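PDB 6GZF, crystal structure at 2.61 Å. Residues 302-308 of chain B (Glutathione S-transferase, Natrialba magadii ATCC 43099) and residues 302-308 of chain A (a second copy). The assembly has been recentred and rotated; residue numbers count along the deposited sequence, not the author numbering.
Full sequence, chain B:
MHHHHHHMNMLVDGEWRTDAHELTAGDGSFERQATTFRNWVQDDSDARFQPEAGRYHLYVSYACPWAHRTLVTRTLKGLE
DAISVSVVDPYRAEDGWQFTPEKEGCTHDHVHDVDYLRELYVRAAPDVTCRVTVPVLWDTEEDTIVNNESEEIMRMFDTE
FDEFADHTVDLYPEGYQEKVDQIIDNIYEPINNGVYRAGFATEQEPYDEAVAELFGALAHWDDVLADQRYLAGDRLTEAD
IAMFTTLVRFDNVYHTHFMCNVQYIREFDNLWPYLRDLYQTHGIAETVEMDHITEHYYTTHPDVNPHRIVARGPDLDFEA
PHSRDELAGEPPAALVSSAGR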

ATOM      1  N   PRO B 302     -10.943  10.053  -0.868  1.00 33.80           N
ATOM      2  CA  PRO B 302     -12.036   9.078  -0.766  1.00 29.75           C
ATOM      3  C   PRO B 302     -12.058   8.035  -1.883  1.00 37.10           C
ATOM      4  O   PRO B 302     -12.588   6.945  -1.675  1.00 42.23           O
ATOM      5  CB  PRO B 302     -13.293   9.954  -0.835  1.00 28.88           C
ATOM      6  CG  PRO B 302     -12.839  11.309  -0.408  1.00 26.13           C
ATOM      7  CD  PRO B 302     -11.454  11.432  -0.955  1.00 34.30           C
ATOM      8  N   ASP B 303     -11.509   8.361  -3.048  1.00 39.05           N
ATOM      9  CA  ASP B 303     -11.512   7.418  -4.163  1.00 39.58           C
ATOM     10  C   ASP B 303     -10.197   6.652  -4.259  1.00 35.81           C
ATOM     11  O   ASP B 303     -10.020   5.814  -5.142  1.00 41.91           O
ATOM     12  CB  ASP B 303     -11.801   8.140  -5.478  1.00 37.57           C
ATOM     13  CG  ASP B 303     -13.242   8.600  -5.584  1.00 42.89           C
ATOM     14  OD1 ASP B 303     -14.060   8.195  -4.730  1.00 41.32           O
ATOM     15  OD2 ASP B 303     -13.560   9.359  -6.523  1.00 53.21           O
ATOM     16  N   VAL B 304      -9.278   6.947  -3.347  1.00 33.11           N
ATOM     17  CA  VAL B 304      -8.028   6.204  -3.251  1.00 27.71           C
ATOM     18  C   VAL B 304      -8.042   5.352  -1.987  1.00 37.52           C
ATOM     19  O   VAL B 304      -7.563   4.218  -1.978  1.00 40.77           O
ATOM     20  CB  VAL B 304      -6.805   7.141  -3.232  1.00 24.71           C
ATOM     21  CG1 VAL B 304      -5.516   6.335  -3.290  1.00 23.59           C
ATOM     22  CG2 VAL B 304      -6.874   8.125  -4.387  1.00 25.94           C
ATOM     23  N   ASN B 305      -8.609   5.912  -0.922  1.00 30.83           N
ATOM     24  CA  ASN B 305      -8.714   5.224   0.358  1.00 28.36           C
ATOM     25  C   ASN B 305     -10.065   5.511   1.013  1.00 36.59           C
ATOM     26  O   ASN B 305     -10.154   6.344   1.916  1.00 39.06           O
ATOM     27  CB  ASN B 305      -7.569   5.645   1.280  1.00 24.93           C
ATOM     28  CG  ASN B 305      -7.474   4.789   2.525  1.00 28.84           C
ATOM     29  OD1 ASN B 305      -7.859   3.619   2.518  1.00 31.06           O
ATOM     30  ND2 ASN B 305      -6.958   5.367   3.603  1.00 26.12           N
ATOM     31  N   PRO B 306     -11.119   4.814   0.556  1.00 38.26           N
ATOM     32  CA  PRO B 306     -12.527   5.058   0.904  1.00 39.57           C
ATOM     33  C   PRO B 306     -12.817   5.187   2.398  1.00 36.24           C
ATOM     34  O   PRO B 306     -13.465   6.152   2.803  1.00 36.77           O
ATOM     35  CB  PRO B 306     -13.238   3.829   0.333  1.00 38.28           C
ATOM     36  CG  PRO B 306     -12.393   3.423  -0.817  1.00 37.70           C
ATOM     37  CD  PRO B 306     -10.980   3.683  -0.379  1.00 40.42           C
ATOM     38  N   HIS B 307     -12.351   4.237   3.202  1.00 32.86           N
ATOM     39  CA  HIS B 307     -12.668   4.235   4.627  1.00 33.42           C
ATOM     40  C   HIS B 307     -11.727   5.132   5.426  1.00 30.25           C
ATOM     41  O   HIS B 307     -11.810   5.195   6.654  1.00 33.61           O
ATOM     42  CB  HIS B 307     -12.641   2.807   5.172  1.00 30.98           C
ATOM     43  CG  HIS B 307     -13.752   1.948   4.654  1.00 28.28           C
ATOM     44  ND1 HIS B 307     -15.068   2.141   5.013  1.00 25.70           N
ATOM     45  CD2 HIS B 307     -13.745   0.900   3.797  1.00 33.66           C
ATOM     46  CE1 HIS B 307     -15.825   1.246   4.403  1.00 31.95           C
ATOM     47  NE2 HIS B 307     -15.047   0.481   3.658  1.00 35.12           N
ATOM     48  N   ARG B 308     -10.837   5.819   4.715  1.00 36.22           N
ATOM     49  CA  ARG B 308      -9.978   6.854   5.291  1.00 33.50           C
ATOM     50  C   ARG B 308      -9.169   6.386   6.501  1.00 33.40           C
ATOM     51  O   ARG B 308      -9.047   7.108   7.491  1.00 36.80           O
ATOM     52  CB  ARG B 308     -10.819   8.075   5.674  1.00 37.24           C
ATOM     53  CG  ARG B 308     -11.642   8.644   4.525  1.00 42.17           C
ATOM     54  CD  ARG B 308     -12.373   9.915   4.931  1.00 42.94           C
ATOM     55  NE  ARG B 308     -13.305  10.363   3.900  1.00 53.89           N
ATOM     56  CZ  ARG B 308     -13.441  11.626   3.508  1.00 50.20           C
ATOM     57  NH1 ARG B 308     -12.701  12.579   4.058  1.00 30.87           N
ATOM     58  NH2 ARG B 308     -14.318  11.939   2.563  1.00 40.76           N
TER
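Chain A (302-308) PDVNPHR

The two stretches are the same seven residues from two copies of one protein, and they pack as one irregular loop against another, with no helix or strand on either side. Each stretch folds its last four residues, Asn305 to Arg308, into a type I beta turn. The register runs antiparallel: B:Asp303 lies nearest A:Pro306 (CA to CA 6.2 Å), B:Val304 nearest A:Asn305 (CA to CA 6.6 Å), and B:Pro306 nearest A:Asp303 (CA to CA 6.2 Å). The start of each chain faces the turn of the other, so the Asp303 contacts with Pro306 and His307 occur twice, once in each direction.

Along chain B, B:Pro302 points away and makes no contact. The interface opens at B:Asp303, whose side chain leaves sideways in the m rotamer while its backbone carbonyl does much of the meeting. B:Asp303 O lies 3.4 Å from A:Pro306 CG and 3.6 Å from A:His307 CD2, so one carbonyl oxygen rests against both a proline ring and an imidazole carbon. The side chain adds a looser approach, B:Asp303 CB to A:His307 NE2 at 4.1 Å.

B:Val304 turns its side chain away and offers backbone instead. B:Val304 O stands 4.2 Å from A:Val304 O and 4.4 Å from A:Pro306 CD; two carbonyl oxygens, both acceptors, cannot hydrogen-bond to each other, and here they merely pass. B:Asn305 also points away, its ND2 hydrogen-bonded to a residue just outside the stretch, while B:Asn305 O accepts the turn bond from B:Arg308 N at 2.9 Å. The matching bond in chain A, A:Arg308 N to A:Asn305 O, is 3.0 Å.

B:Pro306 is the residue of chain B whose CA-to-CB bond points toward the partner. B:Pro306 CG reaches 3.2 Å from A:Asp303 O, the closest approach between the stretches, and 3.7 Å from A:Pro306 CG, an apolar touch between the two copies of the same ring. Next, B:His307 starts sideways but brings its ring nearer: B:His307 CD2 lies 3.8 Å from A:Asp303 O, and B:His307 NE2 lies 3.9 Å from A:Asp303 OD2, too far to count as a hydrogen bond. B:Arg308 closes the turn and is out of reach of chain A.

The rule to read here is packing without pairing. The stretches together bury 312 Å² with no hydrogen bond between them; turns present proline and histidine to the partner's Asp303, and the two Pro306 rings meet in between.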

ATOM      1  N   PRO A 302     -13.839  -3.421  -4.445  1.00 33.40           N
ATOM      2  CA  PRO A 302     -14.154  -2.038  -4.827  1.00 34.39           C
ATOM      3  C   PRO A 302     -13.988  -1.031  -3.687  1.00 38.54           C
ATOM      4  O   PRO A 302     -13.537   0.086  -3.928  1.00 42.64           O
ATOM      5  CB  PRO A 302     -15.626  -2.119  -5.256  1.00 24.99           C
ATOM      6  CG  PRO A 302     -15.873  -3.564  -5.536  1.00 25.91           C
ATOM      7  CD  PRO A 302     -15.023  -4.287  -4.542  1.00 32.52           C
ATOM      8  N   ASP A 303     -14.350  -1.418  -2.468  1.00 37.89           N
ATOM      9  CA  ASP A 303     -14.303  -0.494  -1.339  1.00 39.46           C
ATOM     10  C   ASP A 303     -12.911  -0.394  -0.719  1.00 39.72           C
ATOM     11  O   ASP A 303     -12.700   0.364   0.228  1.00 34.34           O
ATOM     12  CB  ASP A 303     -15.315  -0.903  -0.269  1.00 41.38           C
ATOM     13  CG  ASP A 303     -16.675  -0.266  -0.479  1.00 44.99           C
ATOM     14  OD1 ASP A 303     -17.041  -0.007  -1.645  1.00 48.61           O
ATOM     15  OD2 ASP A 303     -17.378  -0.021   0.525  1.00 49.65           O
ATOM     16  N   VAL A 304     -11.967  -1.161  -1.250  1.00 35.91           N
ATOM     17  CA  VAL A 304     -10.583  -1.091  -0.794  1.00 31.61           C
ATOM     18  C   VAL A 304      -9.719  -0.450  -1.874  1.00 38.32           C
ATOM     19  O   VAL A 304      -8.757   0.260  -1.583  1.00 38.68           O
ATOM     20  CB  VAL A 304     -10.028  -2.483  -0.441  1.00 24.71           C
ATOM     21  CG1 VAL A 304      -8.671  -2.359   0.237  1.00 21.59           C
ATOM     22  CG2 VAL A 304     -11.004  -3.229   0.454  1.00 21.74           C
ATOM     23  N   ASN A 305     -10.085  -0.701  -3.127  1.00 37.47           N
ATOM     24  CA  ASN A 305      -9.356  -0.172  -4.272  1.00 32.09           C
ATOM     25  C   ASN A 305     -10.308   0.106  -5.434  1.00 34.20           C
ATOM     26  O   ASN A 305     -10.405  -0.694  -6.365  1.00 39.12           O
ATOM     27  CB  ASN A 305      -8.260  -1.152  -4.696  1.00 30.32           C
ATOM     28  CG  ASN A 305      -7.331  -0.577  -5.744  1.00 30.59           C
ATOM     29  OD1 ASN A 305      -6.949   0.592  -5.678  1.00 39.36           O
ATOM     30  ND2 ASN A 305      -6.959  -1.398  -6.718  1.00 27.84           N
ATOM     31  N   PRO A 306     -11.016   1.248  -5.376  1.00 40.21           N
ATOM     32  CA  PRO A 306     -12.106   1.623  -6.287  1.00 36.64           C
ATOM     33  C   PRO A 306     -11.783   1.506  -7.776  1.00 36.15           C
ATOM     34  O   PRO A 306     -12.606   0.991  -8.533  1.00 36.33           O
ATOM     35  CB  PRO A 306     -12.370   3.086  -5.919  1.00 36.71           C
ATOM     36  CG  PRO A 306     -11.986   3.177  -4.491  1.00 41.41           C
ATOM     37  CD  PRO A 306     -10.789   2.278  -4.347  1.00 41.09           C
ATOM     38  N   HIS A 307     -10.610   1.972  -8.191  1.00 32.18           N
ATOM     39  CA  HIS A 307     -10.279   2.004  -9.611  1.00 35.48           C
ATOM     40  C   HIS A 307      -9.673   0.691 -10.096  1.00 35.32           C
ATOM     41  O   HIS A 307      -9.223   0.591 -11.238  1.00 29.32           O
ATOM     42  CB  HIS A 307      -9.335   3.170  -9.903  1.00 34.01           C
ATOM     43  CG  HIS A 307      -9.972   4.512  -9.714  1.00 32.64           C
ATOM     44  ND1 HIS A 307     -10.913   5.016 -10.585  1.00 31.97           N
ATOM     45  CD2 HIS A 307      -9.816   5.447  -8.747  1.00 36.40           C
ATOM     46  CE1 HIS A 307     -11.305   6.207 -10.166  1.00 32.00           C
ATOM     47  NE2 HIS A 307     -10.654   6.491  -9.054  1.00 38.50           N
ATOM     48  N   ARG A 308      -9.674  -0.307  -9.215  1.00 38.02           N
ATOM     49  CA  ARG A 308      -9.294  -1.679  -9.549  1.00 32.91           C
ATOM     50  C   ARG A 308      -7.964  -1.783 -10.293  1.00 38.93           C
ATOM     51  O   ARG A 308      -7.795  -2.628 -11.174  1.00 31.00           O
ATOM     52  CB  ARG A 308     -10.404  -2.340 -10.371  1.00 27.44           C
ATOM     53  CG  ARG A 308     -11.749  -2.360  -9.658  1.00 39.93           C
ATOM     54  CD  ARG A 308     -12.813  -3.088 -10.463  1.00 35.95           C
ATOM     55  NE  ARG A 308     -14.158  -2.766  -9.991  1.00 42.16           N
ATOM     56  CZ  ARG A 308     -15.072  -3.669  -9.652  1.00 45.39           C
ATOM     57  NH1 ARG A 308     -14.793  -4.962  -9.727  1.00 29.49           N
ATOM     58  NH2 ARG A 308     -16.269  -3.278  -9.234  1.00 50.44           N
TER